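Local coordinates for ancylostoma secreted protein 1 (Necator americanus, PDB 3NT8) that is a secreted two-CAP-domain hookworm protein, probably associated with the transition of infective larvae to parasitism, at residues Asp42-Ala47 / Ser150-Ser155; Arg48-Val51 / Leu55-Ser58. All blocks are in the same frame, centred on the assembly; numbering follows the deposited sequence.

Contact 1: residues Asp42-Ala47 / Ser150-Ser155; sequences DFHNNA and SNMVYS
Met152 reaches from helix 147-153 across to helix 34-52 and sets its terminal methyl on the imidazole of His44, a compact example of how one flexible thioether can join two helices. The helices come closest at these same two residues, with the CA atoms of His44 and Met152 6.4 Å apart. The atoms that touch all belong to side chains. Met152 CE lies over one face of the His44 ring, 3.8 Å from the ring centroid and 19° off its normal, a CH-pi contact. It is displaced somewhat toward the NE2 and CD2 rim, which puts CE 3.6 Å from His44 NE2. The sulfur stands farther back and oblique to the ring, while CB and CG pass near CD2 and NE2, so that the methionine crosses the histidine at about a right angle. An extended chi2 carries SD outward, and the bend at chi3 (58°) then turns CE in above the imidazole. The same methyl also meets Phe43, 4.0 Å from its CD2 and equally near CE2, approaching that ring obliquely; CE is thus shared by two aromatic side chains from consecutive residues of one helical turn. His44 is held at both ring nitrogens: ND1 is bonded to Phe40 O, one turn earlier in the helix, and NE2 to the hydroxyl of Tyr177. These two bonds fix the rotation of the imidazole and satisfy its buried nitrogens, while Met152 CE covers one face. The contact lies between two helices, beside the sheet of the N-terminal CAP domain, an alpha-beta-alpha sandwich. Helix 119-127 packs against it through Leu123 on His44 and Trp126 on Met152, while Tyr177 of strand 170-177 and Asn102 of strand 100-107 both touch Met152.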
# COMPACT_ATOMS: atom_id res chain seq x y z
N ASP A 42 -21.93 -7.63 6.34
CA ASP A 42 -22.36 -8.56 5.30
C ASP A 42 -22.33 -7.92 3.91
O ASP A 42 -21.92 -8.55 2.91
CB ASP A 42 -23.79 -9.06 5.61
CG ASP A 42 -23.84 -10.04 6.75
OD1 ASP A 42 -22.76 -10.49 7.23
OD2 ASP A 42 -24.98 -10.38 7.16
N PHE A 43 -22.80 -6.68 3.84
CA PHE A 43 -22.85 -6.01 2.53
C PHE A 43 -21.39 -5.93 1.96
O PHE A 43 -21.14 -6.14 0.76
CB PHE A 43 -23.53 -4.64 2.63
CG PHE A 43 -23.84 -4.01 1.28
CD1 PHE A 43 -25.18 -3.93 0.82
CD2 PHE A 43 -22.83 -3.48 0.47
CE1 PHE A 43 -25.46 -3.37 -0.41
CE2 PHE A 43 -23.13 -2.92 -0.77
CZ PHE A 43 -24.45 -2.84 -1.19
N HIS A 44 -20.44 -5.64 2.83
CA HIS A 44 -19.09 -5.47 2.32
C HIS A 44 -18.53 -6.82 1.86
O HIS A 44 -17.94 -6.89 0.80
CB HIS A 44 -18.14 -4.85 3.34
CG HIS A 44 -18.22 -3.34 3.45
ND1 HIS A 44 -19.17 -2.69 4.21
CD2 HIS A 44 -17.41 -2.37 2.96
CE1 HIS A 44 -18.97 -1.38 4.14
NE2 HIS A 44 -17.90 -1.16 3.40
N ASN A 45 -18.69 -7.88 2.69
CA ASN A 45 -18.13 -9.20 2.36
C ASN A 45 -18.81 -9.93 1.22
O ASN A 45 -18.18 -10.71 0.52
CB ASN A 45 -18.14 -10.09 3.58
CG ASN A 45 -17.16 -9.64 4.57
OD1 ASN A 45 -16.07 -9.19 4.20
ND2 ASN A 45 -17.52 -9.74 5.86
N ASN A 46 -20.11 -9.72 1.08
CA ASN A 46 -20.82 -10.30 -0.04
C ASN A 46 -20.37 -9.67 -1.35
O ASN A 46 -20.27 -10.38 -2.37
CB ASN A 46 -22.36 -10.14 0.12
CG ASN A 46 -22.88 -10.96 1.28
OD1 ASN A 46 -22.31 -11.99 1.58
ND2 ASN A 46 -23.93 -10.49 1.94
N ALA A 47 -20.19 -8.36 -1.35
CA ALA A 47 -19.74 -7.63 -2.52
C ALA A 47 -18.27 -7.93 -2.80
O ALA A 47 -17.89 -8.08 -3.97
CB ALA A 47 -19.97 -6.06 -2.38
N SER A 150 -13.38 2.05 -4.02
CA SER A 150 -12.00 1.63 -3.71
C SER A 150 -11.77 1.21 -2.26
O SER A 150 -11.14 0.17 -2.03
CB SER A 150 -10.97 2.66 -4.18
OG SER A 150 -10.86 3.80 -3.33
N ASN A 151 -12.32 1.97 -1.30
CA ASN A 151 -12.31 1.60 0.11
C ASN A 151 -13.09 0.35 0.42
O ASN A 151 -12.66 -0.44 1.23
CB ASN A 151 -12.77 2.74 1.08
CG ASN A 151 -11.95 4.01 0.91
OD1 ASN A 151 -10.74 3.92 0.81
ND2 ASN A 151 -12.61 5.17 0.80
N MET A 152 -14.20 0.15 -0.27
CA MET A 152 -15.04 -1.03 -0.02
C MET A 152 -14.37 -2.32 -0.51
O MET A 152 -14.51 -3.36 0.13
CB MET A 152 -16.42 -0.87 -0.64
CG MET A 152 -17.20 0.28 -0.09
SD MET A 152 -18.99 0.29 -0.53
CE MET A 152 -19.54 -1.29 0.15
N VAL A 153 -13.66 -2.23 -1.63
CA VAL A 153 -13.22 -3.39 -2.40
C VAL A 153 -11.77 -3.72 -2.15
O VAL A 153 -11.31 -4.84 -2.51
CB VAL A 153 -13.53 -3.21 -3.96
CG1 VAL A 153 -12.45 -2.46 -4.63
CG2 VAL A 153 -13.66 -4.51 -4.66
N TYR A 154 -11.01 -2.79 -1.54
CA TYR A 154 -9.57 -2.94 -1.49
C TYR A 154 -9.10 -4.23 -0.86
O TYR A 154 -9.32 -4.47 0.31
CB TYR A 154 -8.92 -1.72 -0.79
CG TYR A 154 -7.41 -1.68 -0.94
CD1 TYR A 154 -6.82 -1.57 -2.21
CD2 TYR A 154 -6.58 -1.76 0.18
CE1 TYR A 154 -5.40 -1.55 -2.36
CE2 TYR A 154 -5.22 -1.71 0.04
CZ TYR A 154 -4.63 -1.63 -1.22
OH TYR A 154 -3.27 -1.59 -1.28
N SER A 155 -8.38 -5.02 -1.61
CA SER A 155 -8.12 -6.42 -1.24
C SER A 155 -7.33 -6.61 0.05
O SER A 155 -7.62 -7.57 0.75
CB SER A 155 -7.51 -7.14 -2.41
OG SER A 155 -6.21 -6.68 -2.71

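Contact 2: residues Arg48-Val51 / Leu55-Ser58; sequences RRRV and LEDS
Arg50 and Glu56 meet where the chain folds back after helix 34-52, and the arginine can be followed atom by atom along this return. Its CB already lies 3.4 Å from Glu56 OE1; CG is 4.0 Å from that oxygen, and CD passes it about as closely as CB. The bend at chi3 (64°) curls the chain round OE1, allowing NE to form a salt bridge with it, NE to OE1 3.2 Å; the hydrogen bond within it is weak, although OE1 lies in the guanidinium plane, at its edge. The carboxylate stands nearly perpendicular to that plane. Leu55 CB sits over the centre of one guanidinium face, 4.2 Å from CZ. At the tip, NH2 lies 2.9 Å from Leu55 O, at an angle too poor for a hydrogen bond, and donates to a water that also accepts from Asp57 N. The backbone bond from Leu55 N to Arg50 O, 2.8 Å, is a 6→1 bond at the C-terminal end of the helix. Val51 CG2 packs on Glu56 CB and CG. Glu56 OE2 accepts from Trp127 NE1 of helix 119-127, and the Glu56 backbone pairs with Leu63 within the loop leading from helix 34-52 to strand 66-67.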
# COMPACT_ATOMS: atom_id res chain seq x y z
N ARG A 48 -17.47 -8.06 -1.76
CA ARG A 48 -16.06 -8.47 -2.00
C ARG A 48 -15.91 -9.88 -2.63
O ARG A 48 -14.98 -10.11 -3.45
CB ARG A 48 -15.19 -8.31 -0.73
CG ARG A 48 -15.04 -6.84 -0.28
CD ARG A 48 -14.57 -6.61 1.19
NE ARG A 48 -13.19 -7.00 1.34
CZ ARG A 48 -12.14 -6.21 1.12
NH1 ARG A 48 -12.31 -4.89 0.84
NH2 ARG A 48 -10.93 -6.73 1.25
N ARG A 49 -16.80 -10.79 -2.26
CA ARG A 49 -16.75 -12.19 -2.66
C ARG A 49 -17.22 -12.29 -4.09
O ARG A 49 -16.66 -13.07 -4.83
CB ARG A 49 -17.61 -13.07 -1.75
CG ARG A 49 -17.56 -14.56 -2.08
CD ARG A 49 -18.41 -15.33 -1.10
NE ARG A 49 -17.58 -15.80 0.02
CZ ARG A 49 -17.73 -15.45 1.30
NH1 ARG A 49 -18.69 -14.61 1.68
NH2 ARG A 49 -16.93 -15.95 2.20
N ARG A 50 -18.25 -11.50 -4.45
CA ARG A 50 -18.67 -11.36 -5.82
C ARG A 50 -17.56 -10.92 -6.74
O ARG A 50 -17.49 -11.43 -7.85
CB ARG A 50 -19.89 -10.47 -5.99
CG ARG A 50 -21.18 -11.06 -5.45
CD ARG A 50 -22.35 -10.22 -5.82
NE ARG A 50 -22.62 -10.14 -7.27
CZ ARG A 50 -23.26 -11.05 -8.05
NH1 ARG A 50 -23.68 -12.23 -7.58
NH2 ARG A 50 -23.47 -10.80 -9.36
N VAL A 51 -16.71 -10.00 -6.31
CA VAL A 51 -15.62 -9.53 -7.13
C VAL A 51 -14.59 -10.61 -7.29
O VAL A 51 -14.17 -10.94 -8.43
CB VAL A 51 -14.95 -8.27 -6.53
CG1 VAL A 51 -13.71 -7.85 -7.39
CG2 VAL A 51 -15.94 -7.13 -6.45
N LEU A 55 -17.87 -12.29 -10.49
CA LEU A 55 -19.31 -12.27 -10.71
C LEU A 55 -19.93 -10.86 -10.70
O LEU A 55 -21.12 -10.72 -10.99
CB LEU A 55 -20.02 -13.12 -9.66
CG LEU A 55 -19.75 -14.63 -9.68
CD1 LEU A 55 -20.26 -15.16 -8.37
CD2 LEU A 55 -20.42 -15.36 -10.88
N GLU A 56 -19.14 -9.84 -10.40
CA GLU A 56 -19.65 -8.51 -10.19
C GLU A 56 -19.62 -7.71 -11.50
O GLU A 56 -18.58 -7.64 -12.22
CB GLU A 56 -18.82 -7.83 -9.10
CG GLU A 56 -19.30 -6.49 -8.61
CD GLU A 56 -20.64 -6.55 -7.89
OE1 GLU A 56 -20.89 -7.47 -7.12
OE2 GLU A 56 -21.44 -5.65 -8.12
N ASP A 57 -20.75 -7.07 -11.75
CA ASP A 57 -20.93 -6.25 -12.90
C ASP A 57 -20.02 -5.05 -12.91
O ASP A 57 -19.74 -4.42 -11.87
CB ASP A 57 -22.39 -5.80 -13.03
CG ASP A 57 -23.27 -6.90 -13.53
OD1 ASP A 57 -22.77 -8.05 -13.79
OD2 ASP A 57 -24.47 -6.64 -13.62
N SER A 58 -19.59 -4.73 -14.12
CA SER A 58 -18.92 -3.48 -14.43
C SER A 58 -19.79 -2.58 -15.34
O SER A 58 -20.95 -2.85 -15.53
CB SER A 58 -17.56 -3.78 -15.04
OG SER A 58 -16.71 -2.65 -15.03
O HOH W 1 -23.45 -7.83 -10.12
O HOH W 2 -16.09 -9.63 -10.57

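How the contacts relate
The centres of contacts 1 and 2 are about 10 Å apart, and both use helix 34-52, which supplies residues 42-47 to the first and 48-51 to the second. Residues 55-58 follow soon after the helix, long before the chain returns with 150-155 to complete contact 1; all lie in the first CAP domain. Arg48 connects the two directly: its NH1 lies 2.8 Å from Met152 O and its NH2 2.9 Å from Tyr154 O, probable hydrogen bonds that bind the C-terminal end of helix 147-153. One helix thus passes from a buried methionine-aromatic junction to a more exposed, polar turn, with helix 119-127 touching both.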